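Local coordinates for protein DNA ligase (Alteromonas mediterranea, PDB 6GDR) that probably seals nicks in duplex DNA through an adenylated intermediate, as a minimal Lig E-type DNA ligase with a nucleotidyltransferase domain and an OB-like domain, at residues G10-K15 with S204-K209; K67-G72 with D134-G139; T84-L89 with S122-K127. All coordinates share one frame; numbering follows the deposited sequence.

Contact 1. Residues G10-K15 with S204-K209; sequences GLQLAK and SDKLIK. Unlike the reference sequence in segment 204-209: Ile-208 (reference Leu). With AMP (adenosine monophosphate), chain G; nucleotides of chain A.
Lys-15 and Ile-208 face each other in a parallel beta bridge, fastened by backbone hydrogen bonds to the residues flanking Ile-208. Lys-15 N donates to Leu-207 O at 3.0 Å, and Lys-209 N donates to Lys-15 O at 2.6 Å. The side chain of Lys-209 carries the contact on to the nucleotide. Its CB packs on Ala-14 CB at 3.7 Å and also lies beside Lys-15 O. CG stands anti to the backbone N (chi1 172°), and CD beyond it already approaches a phosphate oxygen of AMP. A turn at chi3 (-51°) places CE, which passes Ala-14 O at 3.6 Å. At the tip, NZ donates a hydrogen bond to AMP O2P at 2.6 Å. A lysine at this place on strand 207-210, within the run Leu-Ile-Lys, is consistent with motif V of covalent nucleotidyltransferases; Lys-34 and Arg-50 also hydrogen-bond to the AMP. Strand 15-16 is here the edge of a four-stranded sheet. Next to the bridge, Leu-207 CD2 meets Gln-12 CG at 4.0 Å, the extended glutamine running obliquely past the leucine. A water joins the loops by donating to Leu-13 O and Ser-204 O and accepting from Ser-204 OG. That hydroxyl also accepts from Lys-206 N, making an ST turn, while Ser-204 CA lies 3.7 Å from OP1 of DG5 of chain A.

Contact 2. Residues K67-G72 with D134-G139; sequences KATIDG and DMPVAG
An antiparallel pairing of strands 70-75 and 129-134 brings Asp-71 opposite Asp-134 as a hydrogen-bonded pair. Asp-71 N donates to Asp-134 O at 3.0 Å, whereas the return bond from Asp-134 N to Asp-71 O is weak. Both carboxylates lie on one face of the sheet. Asp-71 OD1 forms a salt bridge with Arg-41, and Asp-134 OD1 forms one with Arg-145 while also accepting from Met-135 N at 2.6 Å, met from above the carboxylate plane. These partners are likely to temper the repulsion between the two acids. The strands are neighbours in the five-stranded mixed sheet of the nucleotidyltransferase domain, and beyond Asp-134 the chain leaves it through an inverse gamma turn centred on Pro-136. The proline ring sits across the side chain of Thr-69 at about a right angle, its CG touching Thr-69 CG2 at 3.5 Å and its CD resting on Thr-69 O at 3.4 Å. An alanine in place of Pro-136 would probably open a gap beside Thr-69 CG2 and leave the turn freer to flex. Met-135 packs with Ile-70, CG to CG1 at 4.2 Å, and both side chains also touch Leu-149 of helix 142-154. The chi3 of Met-135, 66°, places its CE 3.8 Å from Thr-69 O, with Ala-68 CB 4.2 Å from the same methyl.

Contact 3. Residues T84-L89 with S122-K127; sequences TASIVL and SKRWAK. With nucleotides of chain A; nucleotides of chain B.
Ile-87 and Arg-124 mark the closest backbone approach, 6.4 Å between their CA atoms, where helix 81-89 meets a loop without any hydrogen bond between the two. Side chains therefore make the join, and each branch of Ile-87 has its own partner. CG2, anti to the backbone N, points onto the indole of Trp-125 in a CH-pi contact: it lies 3.5 Å from the centroid of the five-membered ring and 16° off the ring normal. The isoleucine and the tryptophan slide past each other in opposite directions. On the other branch, CD1 fits against the loop backbone, 3.3 Å from Arg-124 O. CG1 lies over one face of the Arg-124 guanidinium, offset toward its rim and 4.1 Å above the plane. The arginine bends at chi3 (-78°), which places NE near this carbon. NH1 comes 3.2 Å from Ser-86 O, at an angle too poor for a hydrogen bond, and that carbonyl instead accepts from Ser-90 OG. The guanidinium edge is turned to OP1 of DC16 of chain A, an orientation likely to favour the phosphate electrostatically. Ser-86 OG donates a hydrogen bond to the same oxygen at 2.5 Å, while Leu-89 CD1 touches the sugar of DC9 of chain B. Beside Ile-87, Val-88 CA approaches Trp-125 CZ2 at 3.8 Å. Further in, Trp-125 meets Phe-61 of helix 59-62 edge-to-face and packs on Ile-55 and Ala-57, while Ala-85 and Val-88 rest on Ile-38 of strand 38-42.

How the contacts relate
All three contacts lie in the nucleotidyltransferase part of the chain and are nested: 84-89 with 122-127 falls inside the loop closed by contact 2, which itself falls inside that closed by contact 1. Contacts 1 and 2 have centres 15 Å apart and touch, Gln-12 OE1 lying 4.0 Å from Asp-134 OD2 and Leu-11 CD2 4.1 Å from Asp-71 OD2. Contact 1 reaches the AMP directly, whereas the side chain of Asp-71 stays about 7 Å from it and that of Val-88 about 12 Å. Contact 3 stands apart across the chain's centre from contact 1, their centres 28 Å apart, yet both meet DNA strand A, at different nucleotides.

Contact 1. Residues G10-K15 with S204-K209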
loop_
_atom_site.group_PDB
_atom_site.type_symbol
_atom_site.label_atom_id
_atom_site.label_comp_id
_atom_site.label_asym_id
_atom_site.label_seq_id
_atom_site.Cartn_x
_atom_site.Cartn_y
_atom_site.Cartn_z
ATOM N N GLY D 10 -15.159 -11.118 1.738
ATOM C CA GLY D 10 -13.914 -10.514 2.154
ATOM C C GLY D 10 -13.107 -9.960 0.994
ATOM O O GLY D 10 -13.281 -10.335 -0.165
ATOM N N LEU D 11 -12.201 -9.047 1.330
ATOM C CA LEU D 11 -11.340 -8.430 0.334
ATOM C C LEU D 11 -10.214 -9.376 -0.064
ATOM O O LEU D 11 -9.711 -10.157 0.747
ATOM C CB LEU D 11 -10.745 -7.125 0.866
ATOM C CG LEU D 11 -11.716 -5.984 1.176
ATOM C CD1 LEU D 11 -10.958 -4.791 1.735
ATOM C CD2 LEU D 11 -12.506 -5.580 -0.060
ATOM N N GLN D 12 -9.823 -9.297 -1.332
ATOM C CA GLN D 12 -8.671 -10.043 -1.826
ATOM C C GLN D 12 -7.410 -9.273 -1.458
ATOM O O GLN D 12 -7.167 -8.178 -1.976
ATOM C CB GLN D 12 -8.768 -10.250 -3.334
ATOM C CG GLN D 12 -7.635 -11.083 -3.916
ATOM C CD GLN D 12 -7.788 -11.324 -5.404
ATOM O OE1 GLN D 12 -8.389 -10.520 -6.118
ATOM N NE2 GLN D 12 -7.248 -12.440 -5.881
ATOM N N LEU D 13 -6.612 -9.835 -0.558
ATOM C CA LEU D 13 -5.371 -9.206 -0.139
ATOM C C LEU D 13 -4.220 -9.672 -1.026
ATOM O O LEU D 13 -4.309 -10.683 -1.727
ATOM C CB LEU D 13 -5.080 -9.522 1.328
ATOM C CG LEU D 13 -6.223 -9.239 2.308
ATOM C CD1 LEU D 13 -5.771 -9.486 3.739
ATOM C CD2 LEU D 13 -6.758 -7.821 2.154
ATOM N N ALA D 14 -3.130 -8.913 -0.988
ATOM C CA ALA D 14 -1.985 -9.144 -1.857
ATOM C C ALA D 14 -0.904 -9.913 -1.108
ATOM O O ALA D 14 -0.571 -9.576 0.033
ATOM C CB ALA D 14 -1.425 -7.819 -2.376
ATOM N N LYS D 15 -0.363 -10.942 -1.754
ATOM C CA LYS D 15 0.727 -11.728 -1.193
ATOM C C LYS D 15 2.063 -11.117 -1.594
ATOM O O LYS D 15 2.212 -10.588 -2.699
ATOM C CB LYS D 15 0.651 -13.179 -1.677
ATOM C CG LYS D 15 1.737 -14.104 -1.113
ATOM C CD LYS D 15 2.195 -15.138 -2.133
ATOM C CE LYS D 15 1.294 -16.359 -2.145
ATOM N NZ LYS D 15 1.639 -17.298 -1.045
ATOM N N SER D 204 -3.151 -15.051 -2.119
ATOM C CA SER D 204 -2.795 -16.155 -3.004
ATOM C C SER D 204 -1.903 -15.590 -4.102
ATOM O O SER D 204 -1.643 -14.383 -4.155
ATOM C CB SER D 204 -4.034 -16.837 -3.588
ATOM O OG SER D 204 -4.672 -16.008 -4.545
ATOM N N ASP D 205 -1.431 -16.474 -4.981
ATOM C CA ASP D 205 -0.607 -16.048 -6.106
ATOM C C ASP D 205 -1.399 -15.310 -7.174
ATOM O O ASP D 205 -0.797 -14.841 -8.146
ATOM C CB ASP D 205 0.094 -17.258 -6.729
ATOM C CG ASP D 205 1.250 -17.760 -5.886
ATOM O OD1 ASP D 205 1.970 -16.924 -5.302
ATOM O OD2 ASP D 205 1.438 -18.992 -5.808
ATOM N N LYS D 206 -2.720 -15.190 -7.026
ATOM C CA LYS D 206 -3.521 -14.471 -8.008
ATOM C C LYS D 206 -3.297 -12.966 -7.943
ATOM O O LYS D 206 -3.532 -12.275 -8.941
ATOM C CB LYS D 206 -5.005 -14.781 -7.802
ATOM C CG LYS D 206 -5.322 -16.265 -7.652
ATOM C CD LYS D 206 -6.816 -16.507 -7.489
ATOM C CE LYS D 206 -7.101 -17.859 -6.857
ATOM N NZ LYS D 206 -6.811 -17.862 -5.397
ATOM N N LEU D 207 -2.852 -12.445 -6.799
ATOM C CA LEU D 207 -2.626 -11.013 -6.620
ATOM C C LEU D 207 -1.385 -10.842 -5.755
ATOM O O LEU D 207 -1.444 -11.046 -4.538
ATOM C CB LEU D 207 -3.837 -10.335 -5.981
ATOM C CG LEU D 207 -3.705 -8.845 -5.659
ATOM C CD1 LEU D 207 -3.431 -8.035 -6.917
ATOM C CD2 LEU D 207 -4.961 -8.344 -4.963
ATOM N N ILE D 208 -0.271 -10.454 -6.373
ATOM C CA ILE D 208 1.024 -10.425 -5.705
ATOM C C ILE D 208 1.491 -8.983 -5.560
ATOM O O ILE D 208 1.163 -8.108 -6.369
ATOM C CB ILE D 208 2.057 -11.283 -6.468
ATOM C CG1 ILE D 208 1.701 -12.766 -6.324
ATOM C CG2 ILE D 208 3.474 -11.047 -5.951
ATOM C CD1 ILE D 208 2.007 -13.591 -7.549
ATOM N N LYS D 209 2.272 -8.749 -4.509
ATOM C CA LYS D 209 2.723 -7.427 -4.104
ATOM C C LYS D 209 4.243 -7.396 -4.160
ATOM O O LYS D 209 4.905 -8.302 -3.643
ATOM C CB LYS D 209 2.215 -7.124 -2.693
ATOM C CG LYS D 209 2.742 -5.871 -2.024
ATOM C CD LYS D 209 2.679 -6.024 -0.506
ATOM C CE LYS D 209 1.296 -6.473 -0.015
ATOM N NZ LYS D 209 1.280 -6.744 1.448
HETATM P P AMP G . -0.695 -3.416 1.366
HETATM O O1P AMP G . -0.314 -2.138 0.655
HETATM O O2P AMP G . 0.400 -4.360 1.805
HETATM O "O5'" AMP G . -1.709 -4.227 0.415
HETATM C "C5'" AMP G . -1.899 -3.798 -0.930
HETATM C "C4'" AMP G . -2.801 -2.566 -0.962
HETATM O "O4'" AMP G . -2.320 -1.636 -1.937
HETATM C "C3'" AMP G . -4.253 -2.862 -1.298
HETATM O "O3'" AMP G . -5.073 -2.636 -0.146
HETATM C "C2'" AMP G . -4.614 -1.914 -2.425
HETATM O "O2'" AMP G . -5.781 -1.151 -2.113
HETATM C "C1'" AMP G . -3.416 -0.985 -2.585
HETATM N N9 AMP G . -3.025 -0.647 -3.982
HETATM C C8 AMP G . -2.445 0.526 -4.305
HETATM N N7 AMP G . -2.183 0.594 -5.634
HETATM C C5 AMP G . -2.604 -0.555 -6.186
HETATM C C6 AMP G . -2.624 -1.126 -7.550
HETATM N N6 AMP G . -2.127 -0.427 -8.592
HETATM N N1 AMP G . -3.149 -2.358 -7.715
HETATM C C2 AMP G . -3.644 -3.061 -6.679
HETATM N N3 AMP G . -3.654 -2.597 -5.414
HETATM C C4 AMP G . -3.163 -1.373 -5.101
ATOM P P DG A 5 -1.098 -19.180 -0.391
ATOM O OP1 DG A 5 -1.518 -19.355 -1.798
ATOM O OP2 DG A 5 -0.060 -18.184 -0.040
ATOM O "O5'" DG A 5 -2.386 -18.862 0.496
ATOM C "C5'" DG A 5 -3.386 -19.852 0.675
ATOM C "C4'" DG A 5 -4.037 -19.716 2.035
ATOM O "O4'" DG A 5 -3.107 -20.143 3.060
ATOM C "C3'" DG A 5 -4.452 -18.287 2.401
ATOM O "O3'" DG A 5 -5.854 -18.226 2.611
ATOM C "C2'" DG A 5 -3.650 -17.964 3.669
ATOM C "C1'" DG A 5 -3.279 -19.337 4.198
ATOM N N9 DG A 5 -2.050 -19.375 4.989
ATOM C C8 DG A 5 -0.837 -18.810 4.675
ATOM N N7 DG A 5 0.084 -19.025 5.574
ATOM C C5 DG A 5 -0.560 -19.783 6.544
ATOM C C6 DG A 5 -0.070 -20.316 7.760
ATOM O O6 DG A 5 1.068 -20.218 8.238
ATOM N N1 DG A 5 -1.057 -21.022 8.446
ATOM C C2 DG A 5 -2.350 -21.191 8.009
ATOM N N2 DG A 5 -3.160 -21.904 8.804
ATOM N N3 DG A 5 -2.817 -20.697 6.873
ATOM C C4 DG A 5 -1.872 -20.007 6.196
HETATM O O HOH W 1 -4.574 -13.163 -3.839
#

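Contact 2. Residues K67-G72 with D134-G139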
loop_
_atom_site.group_PDB
_atom_site.type_symbol
_atom_site.label_atom_id
_atom_site.label_comp_id
_atom_site.label_asym_id
_atom_site.label_seq_id
_atom_site.Cartn_x
_atom_site.Cartn_y
_atom_site.Cartn_z
ATOM N N LYS D 67 -22.938 3.069 -11.293
ATOM C CA LYS D 67 -23.775 2.530 -10.221
ATOM C C LYS D 67 -23.426 1.065 -9.959
ATOM O O LYS D 67 -24.265 0.166 -10.024
ATOM C CB LYS D 67 -25.251 2.692 -10.576
ATOM C CG LYS D 67 -25.712 4.140 -10.718
ATOM C CD LYS D 67 -25.625 4.921 -9.409
ATOM C CE LYS D 67 -26.535 4.337 -8.336
ATOM N NZ LYS D 67 -26.604 5.202 -7.126
ATOM N N ALA D 68 -22.150 0.837 -9.655
ATOM C CA ALA D 68 -21.641 -0.498 -9.385
ATOM C C ALA D 68 -20.638 -0.423 -8.242
ATOM O O ALA D 68 -20.276 0.659 -7.772
ATOM C CB ALA D 68 -20.993 -1.114 -10.632
ATOM N N THR D 69 -20.191 -1.594 -7.796
ATOM C CA THR D 69 -19.209 -1.689 -6.724
ATOM C C THR D 69 -17.812 -1.773 -7.325
ATOM O O THR D 69 -17.539 -2.641 -8.159
ATOM C CB THR D 69 -19.483 -2.907 -5.840
ATOM O OG1 THR D 69 -20.827 -2.844 -5.346
ATOM C CG2 THR D 69 -18.521 -2.942 -4.658
ATOM N N ILE D 70 -16.932 -0.867 -6.900
ATOM C CA ILE D 70 -15.591 -0.750 -7.463
ATOM C C ILE D 70 -14.604 -0.482 -6.336
ATOM O O ILE D 70 -14.877 0.316 -5.432
ATOM C CB ILE D 70 -15.517 0.370 -8.526
ATOM C CG1 ILE D 70 -16.525 0.112 -9.653
ATOM C CG2 ILE D 70 -14.102 0.477 -9.091
ATOM C CD1 ILE D 70 -16.674 1.264 -10.631
ATOM N N ASP D 71 -13.454 -1.148 -6.393
ATOM C CA ASP D 71 -12.348 -0.902 -5.475
ATOM C C ASP D 71 -11.301 -0.050 -6.179
ATOM O O ASP D 71 -10.949 -0.319 -7.332
ATOM C CB ASP D 71 -11.725 -2.216 -4.998
ATOM C CG ASP D 71 -12.585 -2.933 -3.976
ATOM O OD1 ASP D 71 -13.328 -2.251 -3.240
ATOM O OD2 ASP D 71 -12.515 -4.178 -3.907
ATOM N N GLY D 72 -10.804 0.972 -5.482
ATOM C CA GLY D 72 -9.853 1.887 -6.080
ATOM C C GLY D 72 -8.933 2.492 -5.044
ATOM O O GLY D 72 -9.086 2.284 -3.837
ATOM N N ASP D 134 -9.968 -2.830 -9.505
ATOM C CA ASP D 134 -10.662 -4.111 -9.525
ATOM C C ASP D 134 -12.126 -3.898 -9.170
ATOM O O ASP D 134 -12.512 -2.851 -8.640
ATOM C CB ASP D 134 -10.022 -5.111 -8.554
ATOM C CG ASP D 134 -10.391 -6.551 -8.868
ATOM O OD1 ASP D 134 -11.137 -6.779 -9.842
ATOM O OD2 ASP D 134 -9.931 -7.455 -8.139
ATOM N N MET D 135 -12.934 -4.912 -9.477
ATOM C CA MET D 135 -14.335 -4.961 -9.087
ATOM C C MET D 135 -14.555 -6.275 -8.347
ATOM O O MET D 135 -14.100 -7.331 -8.820
ATOM C CB MET D 135 -15.265 -4.873 -10.305
ATOM C CG MET D 135 -15.099 -3.603 -11.123
ATOM S SD MET D 135 -16.143 -3.565 -12.598
ATOM C CE MET D 135 -17.778 -3.507 -11.869
ATOM N N PRO D 136 -15.241 -6.269 -7.189
ATOM C CA PRO D 136 -15.430 -7.496 -6.405
ATOM C C PRO D 136 -16.531 -8.403 -6.955
ATOM O O PRO D 136 -17.419 -8.845 -6.226
ATOM C CB PRO D 136 -15.774 -6.957 -5.015
ATOM C CG PRO D 136 -16.501 -5.691 -5.291
ATOM C CD PRO D 136 -15.892 -5.112 -6.549
ATOM N N VAL D 137 -16.463 -8.689 -8.252
ATOM C CA VAL D 137 -17.486 -9.487 -8.918
ATOM C C VAL D 137 -17.189 -10.967 -8.721
ATOM O O VAL D 137 -16.028 -11.397 -8.749
ATOM C CB VAL D 137 -17.559 -9.120 -10.411
ATOM C CG1 VAL D 137 -18.400 -10.129 -11.188
ATOM C CG2 VAL D 137 -18.130 -7.717 -10.574
ATOM N N ALA D 138 -18.244 -11.755 -8.532
ATOM C CA ALA D 138 -18.114 -13.186 -8.297
ATOM C C ALA D 138 -18.199 -13.946 -9.614
ATOM O O ALA D 138 -19.152 -13.770 -10.381
ATOM C CB ALA D 138 -19.200 -13.673 -7.337
ATOM N N GLY D 139 -17.199 -14.785 -9.873
ATOM C CA GLY D 139 -17.230 -15.679 -11.014
ATOM C C GLY D 139 -16.943 -15.015 -12.345
ATOM O O GLY D 139 -17.745 -15.117 -13.278
#

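Contact 3. Residues T84-L89 with S122-K127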
loop_
_atom_site.group_PDB
_atom_site.type_symbol
_atom_site.label_atom_id
_atom_site.label_comp_id
_atom_site.label_asym_id
_atom_site.label_seq_id
_atom_site.Cartn_x
_atom_site.Cartn_y
_atom_site.Cartn_z
ATOM N N THR D 84 -2.222 13.135 0.886
ATOM C CA THR D 84 -3.435 12.468 0.425
ATOM C C THR D 84 -4.268 11.977 1.601
ATOM O O THR D 84 -5.490 12.161 1.633
ATOM C CB THR D 84 -3.076 11.303 -0.500
ATOM O OG1 THR D 84 -2.360 11.794 -1.642
ATOM C CG2 THR D 84 -4.336 10.577 -0.974
ATOM N N ALA D 85 -3.623 11.337 2.578
ATOM C CA ALA D 85 -4.345 10.863 3.752
ATOM C C ALA D 85 -4.948 12.011 4.549
ATOM O O ALA D 85 -5.927 11.801 5.274
ATOM C CB ALA D 85 -3.414 10.035 4.638
ATOM N N SER D 86 -4.393 13.218 4.427
ATOM C CA SER D 86 -4.959 14.362 5.134
ATOM C C SER D 86 -6.272 14.804 4.501
ATOM O O SER D 86 -7.203 15.207 5.210
ATOM C CB SER D 86 -3.954 15.514 5.155
ATOM O OG SER D 86 -4.509 16.664 5.769
ATOM N N ILE D 87 -6.373 14.723 3.174
ATOM C CA ILE D 87 -7.589 15.157 2.492
ATOM C C ILE D 87 -8.699 14.125 2.670
ATOM O O ILE D 87 -9.846 14.471 2.974
ATOM C CB ILE D 87 -7.303 15.417 1.000
ATOM C CG1 ILE D 87 -6.202 16.478 0.835
ATOM C CG2 ILE D 87 -8.585 15.836 0.284
ATOM C CD1 ILE D 87 -5.824 16.760 -0.612
ATOM N N VAL D 88 -8.374 12.844 2.483
ATOM C CA VAL D 88 -9.409 11.818 2.370
ATOM C C VAL D 88 -10.067 11.546 3.717
ATOM O O VAL D 88 -11.292 11.399 3.804
ATOM C CB VAL D 88 -8.810 10.538 1.762
ATOM C CG1 VAL D 88 -9.806 9.387 1.829
ATOM C CG2 VAL D 88 -8.384 10.787 0.315
ATOM N N LEU D 89 -9.276 11.462 4.785
ATOM C CA LEU D 89 -9.820 11.024 6.063
ATOM C C LEU D 89 -10.482 12.145 6.853
ATOM O O LEU D 89 -11.223 11.857 7.800
ATOM C CB LEU D 89 -8.719 10.394 6.915
ATOM C CG LEU D 89 -7.966 9.222 6.279
ATOM C CD1 LEU D 89 -6.862 8.742 7.210
ATOM C CD2 LEU D 89 -8.908 8.078 5.934
ATOM N N SER D 122 -12.333 23.508 1.728
ATOM C CA SER D 122 -12.213 22.054 1.673
ATOM C C SER D 122 -12.286 21.551 0.235
ATOM O O SER D 122 -12.708 20.420 -0.017
ATOM C CB SER D 122 -13.275 21.362 2.535
ATOM O OG SER D 122 -13.242 21.832 3.870
ATOM N N LYS D 123 -11.878 22.397 -0.713
ATOM C CA LYS D 123 -11.808 22.030 -2.122
ATOM C C LYS D 123 -10.479 21.344 -2.428
ATOM O O LYS D 123 -9.995 21.390 -3.563
ATOM C CB LYS D 123 -11.981 23.275 -2.997
ATOM N N ARG D 124 -9.885 20.704 -1.419
ATOM C CA ARG D 124 -8.590 20.055 -1.580
ATOM C C ARG D 124 -8.666 18.810 -2.451
ATOM O O ARG D 124 -7.623 18.321 -2.897
ATOM C CB ARG D 124 -8.022 19.703 -0.203
ATOM C CG ARG D 124 -8.119 20.842 0.810
ATOM C CD ARG D 124 -7.174 20.644 1.987
ATOM N NE ARG D 124 -7.675 19.681 2.963
ATOM C CZ ARG D 124 -6.996 19.280 4.033
ATOM N NH1 ARG D 124 -7.529 18.403 4.872
ATOM N NH2 ARG D 124 -5.778 19.752 4.266
ATOM N N TRP D 125 -9.868 18.296 -2.712
ATOM C CA TRP D 125 -10.047 17.128 -3.565
ATOM C C TRP D 125 -9.853 17.435 -5.044
ATOM O O TRP D 125 -10.041 16.534 -5.869
ATOM C CB TRP D 125 -11.445 16.543 -3.354
ATOM C CG TRP D 125 -11.679 16.006 -1.977
ATOM C CD1 TRP D 125 -11.747 16.723 -0.817
ATOM C CD2 TRP D 125 -11.887 14.637 -1.615
ATOM N NE1 TRP D 125 -11.978 15.883 0.246
ATOM C CE2 TRP D 125 -12.069 14.597 -0.219
ATOM C CE3 TRP D 125 -11.935 13.440 -2.336
ATOM C CZ2 TRP D 125 -12.296 13.409 0.471
ATOM C CZ3 TRP D 125 -12.159 12.260 -1.650
ATOM C CH2 TRP D 125 -12.336 12.254 -0.261
ATOM N N ALA D 126 -9.489 18.669 -5.399
ATOM C CA ALA D 126 -9.415 19.045 -6.807
ATOM C C ALA D 126 -8.467 18.131 -7.574
ATOM O O ALA D 126 -8.794 17.657 -8.669
ATOM C CB ALA D 126 -8.978 20.505 -6.932
ATOM N N LYS D 127 -7.287 17.866 -7.014
ATOM C CA LYS D 127 -6.266 17.071 -7.682
ATOM C C LYS D 127 -6.224 15.631 -7.177
ATOM O O LYS D 127 -5.205 14.952 -7.343
ATOM C CB LYS D 127 -4.899 17.740 -7.521
ATOM C CG LYS D 127 -4.732 18.991 -8.377
ATOM C CD LYS D 127 -4.436 18.639 -9.832
ATOM C CE LYS D 127 -4.796 19.777 -10.778
ATOM N NZ LYS D 127 -6.199 19.676 -11.275
ATOM P P DC A 16 -4.661 16.209 9.340
ATOM O OP1 DC A 16 -5.240 16.927 8.184
ATOM O OP2 DC A 16 -3.833 16.943 10.322
ATOM O "O5'" DC A 16 -5.846 15.481 10.124
ATOM C "C5'" DC A 16 -6.488 14.357 9.537
ATOM C "C4'" DC A 16 -7.722 13.962 10.323
ATOM O "O4'" DC A 16 -7.337 13.099 11.430
ATOM C "C3'" DC A 16 -8.477 15.128 10.951
ATOM O "O3'" DC A 16 -9.879 14.861 10.965
ATOM C "C2'" DC A 16 -7.869 15.197 12.346
ATOM C "C1'" DC A 16 -7.645 13.722 12.665
ATOM N N1 DC A 16 -6.524 13.443 13.629
ATOM C C2 DC A 16 -6.700 12.490 14.640
ATOM O O2 DC A 16 -7.784 11.901 14.737
ATOM N N3 DC A 16 -5.675 12.241 15.494
ATOM C C4 DC A 16 -4.520 12.895 15.361
ATOM N N4 DC A 16 -3.540 12.615 16.227
ATOM C C5 DC A 16 -4.318 13.864 14.335
ATOM C C6 DC A 16 -5.333 14.101 13.497
ATOM P P DT A 15 1.667 14.329 8.776
ATOM O OP1 DT A 15 1.765 15.104 7.519
ATOM O OP2 DT A 15 2.359 14.809 9.993
ATOM O "O5'" DT A 15 0.125 14.127 9.138
ATOM C "C5'" DT A 15 -0.737 13.479 8.214
ATOM C "C4'" DT A 15 -2.104 13.233 8.826
ATOM O "O4'" DT A 15 -2.008 12.193 9.823
ATOM C "C3'" DT A 15 -2.716 14.443 9.541
ATOM O "O3'" DT A 15 -3.785 14.989 8.771
ATOM C "C2'" DT A 15 -3.188 13.895 10.900
ATOM C "C1'" DT A 15 -3.031 12.386 10.764
ATOM N N1 DT A 15 -2.657 11.692 12.037
ATOM C C2 DT A 15 -3.532 10.786 12.592
ATOM O O2 DT A 15 -4.612 10.512 12.101
ATOM N N3 DT A 15 -3.094 10.205 13.752
ATOM C C4 DT A 15 -1.895 10.436 14.401
ATOM O O4 DT A 15 -1.592 9.864 15.442
ATOM C C5 DT A 15 -1.023 11.398 13.766
ATOM C C7 DT A 15 0.305 11.730 14.378
ATOM C C6 DT A 15 -1.441 11.973 12.627
ATOM P P DC B 9 -9.012 2.160 8.308
ATOM O OP1 DC B 9 -10.035 1.762 7.278
ATOM O OP2 DC B 9 -8.248 0.967 8.812
ATOM O "O5'" DC B 9 -8.035 3.256 7.747
ATOM C "C5'" DC B 9 -7.948 3.435 6.353
ATOM C "C4'" DC B 9 -6.877 4.489 6.060
ATOM O "O4'" DC B 9 -6.545 5.130 7.127
ATOM C "C3'" DC B 9 -5.561 3.770 5.600
ATOM O "O3'" DC B 9 -5.595 3.594 4.285
ATOM C "C2'" DC B 9 -4.453 4.751 6.026
ATOM C "C1'" DC B 9 -4.914 5.285 7.137
ATOM N N1 DC B 9 -4.387 4.626 8.248
ATOM C C2 DC B 9 -3.105 5.038 8.794
ATOM O O2 DC B 9 -2.490 5.955 8.281
ATOM N N3 DC B 9 -2.552 4.347 9.961
ATOM C C4 DC B 9 -3.250 3.279 10.568
ATOM N N4 DC B 9 -2.696 2.629 11.693
ATOM C C5 DC B 9 -4.552 2.855 10.021
ATOM C C6 DC B 9 -5.104 3.541 8.858
#